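Local coordinates for ABC transporter, substrate binding protein (Agrobacterium tumefaciens, PDB 3C9H) that probably captures a solute in the periplasm and delivers it to an ABC transporter, and binds a magnesium ion, at residues A153-F158 against E193-I198; D160-E163 against E168-G171. All blocks are in the same frame, centred on the assembly; numbering follows the deposited sequence.

Contact 1: A153-F158 against E193-I198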
# COMPACT_ATOMS: atom_id res chain seq x y z
N ALA A 153 14.16 11.55 12.24
CA ALA A 153 13.60 10.26 12.63
C ALA A 153 12.20 10.37 13.26
O ALA A 153 11.59 9.36 13.61
CB ALA A 153 14.54 9.56 13.61
N THR A 154 11.71 11.59 13.41
CA THR A 154 10.39 11.87 13.91
C THR A 154 9.83 13.02 13.09
O THR A 154 10.56 13.69 12.36
CB THR A 154 10.40 12.29 15.41
OG1 THR A 154 10.96 13.60 15.53
CG2 THR A 154 11.14 11.30 16.28
N ARG A 155 8.54 13.26 13.25
CA ARG A 155 7.88 14.36 12.56
C ARG A 155 8.34 15.73 13.06
O ARG A 155 8.48 16.65 12.28
CB ARG A 155 6.36 14.17 12.64
CG ARG A 155 5.91 13.14 11.60
CD ARG A 155 4.65 12.45 11.96
NE ARG A 155 4.38 11.35 11.04
CZ ARG A 155 4.81 10.10 11.20
NH1 ARG A 155 4.50 9.18 10.31
NH2 ARG A 155 5.52 9.76 12.27
N ALA A 156 8.55 15.86 14.37
CA ALA A 156 9.18 17.06 14.93
C ALA A 156 10.53 17.34 14.28
O ALA A 156 10.79 18.48 13.86
CB ALA A 156 9.34 16.94 16.43
N GLU A 157 11.38 16.32 14.20
CA GLU A 157 12.71 16.46 13.57
C GLU A 157 12.64 16.78 12.09
O GLU A 157 13.50 17.48 11.55
CB GLU A 157 13.56 15.19 13.76
CG GLU A 157 14.03 14.99 15.17
CD GLU A 157 14.88 13.74 15.37
OE1 GLU A 157 15.26 13.09 14.38
OE2 GLU A 157 15.19 13.40 16.52
N PHE A 158 11.62 16.24 11.42
CA PHE A 158 11.45 16.48 10.00
C PHE A 158 11.20 17.98 9.79
O PHE A 158 11.85 18.60 8.95
CB PHE A 158 10.25 15.67 9.49
CG PHE A 158 10.24 15.44 8.00
CD1 PHE A 158 10.54 14.17 7.48
CD2 PHE A 158 9.87 16.43 7.12
CE1 PHE A 158 10.50 13.91 6.09
CE2 PHE A 158 9.82 16.21 5.72
CZ PHE A 158 10.15 14.95 5.20
N GLU A 193 -5.32 10.79 12.98
CA GLU A 193 -5.79 10.07 14.19
C GLU A 193 -4.71 9.86 15.28
O GLU A 193 -5.04 9.76 16.45
CB GLU A 193 -6.46 8.73 13.82
CG GLU A 193 -7.95 8.86 13.50
CD GLU A 193 -8.54 7.73 12.62
OE1 GLU A 193 -7.94 6.62 12.57
OE2 GLU A 193 -9.62 7.95 11.99
N GLN A 194 -3.43 9.77 14.90
CA GLN A 194 -2.34 9.69 15.89
C GLN A 194 -1.97 11.06 16.37
O GLN A 194 -2.03 11.38 17.54
CB GLN A 194 -1.05 9.10 15.32
CG GLN A 194 -1.21 7.92 14.46
CD GLN A 194 -2.07 6.89 15.11
OE1 GLN A 194 -1.88 6.57 16.29
NE2 GLN A 194 -3.03 6.38 14.36
N PHE A 195 -1.60 11.87 15.38
CA PHE A 195 -0.82 13.07 15.54
C PHE A 195 -1.79 14.22 15.41
O PHE A 195 -2.26 14.53 14.31
CB PHE A 195 0.23 13.11 14.42
CG PHE A 195 1.57 13.65 14.82
CD1 PHE A 195 2.12 14.73 14.13
CD2 PHE A 195 2.31 13.06 15.85
CE1 PHE A 195 3.37 15.23 14.47
CE2 PHE A 195 3.57 13.54 16.19
CZ PHE A 195 4.10 14.64 15.50
N GLY A 196 -2.11 14.85 16.55
CA GLY A 196 -3.03 15.98 16.56
C GLY A 196 -2.52 17.08 15.67
O GLY A 196 -3.25 17.59 14.80
N ASP A 197 -1.24 17.42 15.86
CA ASP A 197 -0.57 18.47 15.08
C ASP A 197 0.12 17.95 13.80
O ASP A 197 1.24 18.38 13.47
CB ASP A 197 0.44 19.20 15.98
CG ASP A 197 0.81 20.57 15.44
OD1 ASP A 197 -0.02 21.18 14.74
OD2 ASP A 197 1.94 21.04 15.72
N ILE A 198 -0.54 17.05 13.08
CA ILE A 198 -0.06 16.67 11.75
C ILE A 198 -0.07 17.87 10.81
O ILE A 198 0.72 17.93 9.86
CB ILE A 198 -0.89 15.50 11.11
CG1 ILE A 198 -0.23 14.99 9.82
CG2 ILE A 198 -2.31 15.94 10.79
CD1 ILE A 198 1.22 14.56 9.98
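Arg155 reaches across to Phe195 and brings CD over one face of the phenyl ring, with CB at the rim. CD is 4.0 Å from the centroid of Phe195 and 14° off the ring normal, a CH-pi contact shifted somewhat toward the rim. CB sits off the CE1-CZ side, 3.7 Å from Phe195 CE1. With CG turned away from its own carbonyl carbon (chi1 -80°) and the chain extended from CG to NE, the arginine rises from the rim over the face and lifts its guanidinium almost straight above the ring centre. CZ is 6.0 Å from the Phe195 centroid, too far for more than a weak cation-pi attraction, and the two planes stand 57° apart. Ile198 adds a looser touch, its CD1 4.5 Å from Arg155 CD. In the solute-binding-protein fold this joins the first turn of helix 155-164 to the type I turn Phe195-Ile198 that links helices 183-194 and 198-207. Thr154 is the N-cap of helix 155-164, its OG1 accepting from Glu157 N at 3.1 Å, while Glu157 OE1 in turn accepts from Ala153 N at 2.9 Å. The polar end of Arg155 is held by residues outside both segments: NE hydrogen-bonds to Tyr232 OH, and NH2 forms a salt bridge with Asp256 and a hydrogen bond to Tyr257 O; the Tyr257 ring also meets Phe195.

Contact 2: D160-E163 against E168-G171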
# COMPACT_ATOMS: atom_id res chain seq x y z
N ASP A 160 11.72 20.54 11.87
CA ASP A 160 12.93 21.28 12.27
C ASP A 160 14.01 21.26 11.18
O ASP A 160 14.60 22.30 10.89
CB ASP A 160 13.50 20.73 13.58
CG ASP A 160 14.61 21.62 14.16
OD1 ASP A 160 14.45 22.87 14.18
OD2 ASP A 160 15.63 21.06 14.61
N TYR A 161 14.27 20.10 10.58
CA TYR A 161 15.26 20.01 9.50
C TYR A 161 14.86 20.91 8.32
O TYR A 161 15.70 21.64 7.77
CB TYR A 161 15.44 18.56 9.01
CG TYR A 161 16.28 18.44 7.75
CD1 TYR A 161 17.66 18.25 7.82
CD2 TYR A 161 15.69 18.55 6.50
CE1 TYR A 161 18.44 18.16 6.64
CE2 TYR A 161 16.46 18.46 5.33
CZ TYR A 161 17.83 18.26 5.41
OH TYR A 161 18.56 18.16 4.22
N LEU A 162 13.59 20.85 7.93
CA LEU A 162 13.07 21.68 6.85
C LEU A 162 13.29 23.17 7.12
O LEU A 162 13.65 23.92 6.22
CB LEU A 162 11.57 21.44 6.65
CG LEU A 162 11.16 20.06 6.12
CD1 LEU A 162 9.64 20.02 5.95
CD2 LEU A 162 11.92 19.71 4.82
N GLU A 163 13.07 23.56 8.37
CA GLU A 163 13.24 24.94 8.80
C GLU A 163 14.72 25.33 8.82
O GLU A 163 15.10 26.33 8.22
CB GLU A 163 12.54 25.19 10.14
CG GLU A 163 11.01 25.30 9.95
CD GLU A 163 10.15 25.12 11.23
OE1 GLU A 163 10.70 24.97 12.35
OE2 GLU A 163 8.90 25.11 11.08
N GLU A 168 18.17 24.81 1.00
CA GLU A 168 18.63 23.55 0.41
C GLU A 168 17.48 22.60 0.07
O GLU A 168 17.46 22.02 -1.02
CB GLU A 168 19.64 22.85 1.33
CG GLU A 168 21.04 23.47 1.26
CD GLU A 168 22.14 22.66 1.99
OE1 GLU A 168 21.82 21.68 2.72
OE2 GLU A 168 23.33 23.03 1.82
N VAL A 169 16.53 22.46 1.01
CA VAL A 169 15.41 21.50 0.86
C VAL A 169 14.30 21.95 -0.07
O VAL A 169 13.50 21.13 -0.49
CB VAL A 169 14.71 21.18 2.21
CG1 VAL A 169 15.70 20.59 3.18
CG2 VAL A 169 14.02 22.41 2.77
N HIS A 170 14.24 23.24 -0.38
CA HIS A 170 13.07 23.80 -1.04
C HIS A 170 12.80 23.19 -2.43
O HIS A 170 13.65 23.25 -3.31
CB HIS A 170 13.13 25.32 -1.15
CG HIS A 170 11.83 25.92 -1.57
ND1 HIS A 170 10.88 26.33 -0.66
CD2 HIS A 170 11.29 26.10 -2.79
CE1 HIS A 170 9.81 26.76 -1.31
NE2 HIS A 170 10.04 26.63 -2.61
N GLY A 171 11.61 22.61 -2.60
CA GLY A 171 11.27 21.88 -3.80
C GLY A 171 12.03 20.57 -3.97
O GLY A 171 12.02 20.00 -5.04
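The corner where helix 155-164 gives way to the short helix 166-169 is closed on its inside by Val169 packing against Tyr161 and Leu162. The two methyls of the valine divide the work. CG2 lies against Leu162, 4.0 Å from Leu162 CD2 and 3.8 Å from the carbonyl oxygen Leu162 O, and the two aliphatic side chains cross at about a right angle. CG1 goes to the tyrosine, whose ring it approaches obliquely; its exact distance is doubtful, because the modelled contact with Tyr161 CE2 is too short for two carbons. CG of Tyr161 lies anti to the backbone N (chi1 171°), which sends the phenol end toward the valine although its CB does not point there. The CA atoms of Leu162 and Val169 are 6.4 Å apart. Beyond the pair, the tyrosine ring stacks with His165 in the connection and meets Phe146, and Ala208 touches both Leu162 and Val169. No hydrogen bond or charge pair crosses between the two segments, which implies that their mutual hold is apolar, depending on the fit of methyl groups and ring within a buried patch.

Both contacts draw on helix 155-164: contact 1 uses its N-terminal turn and contact 2 the turn near its C-terminal end, with centres about 16 Å apart. Contact 2 falls within the part of the chain that contact 1 brings together, so a local corner sits within a longer-range tie. Apart from following each other along the helix, the two do not meet. They differ in kind, since contact 1 backs a buried charge whose polar partners lie around it, whereas contact 2 is apolar. Their centres lie about 20 Å and 27 Å from the centre of the chain, on the same side of it, and both are away from the magnesium site of Ser41 and Asp43.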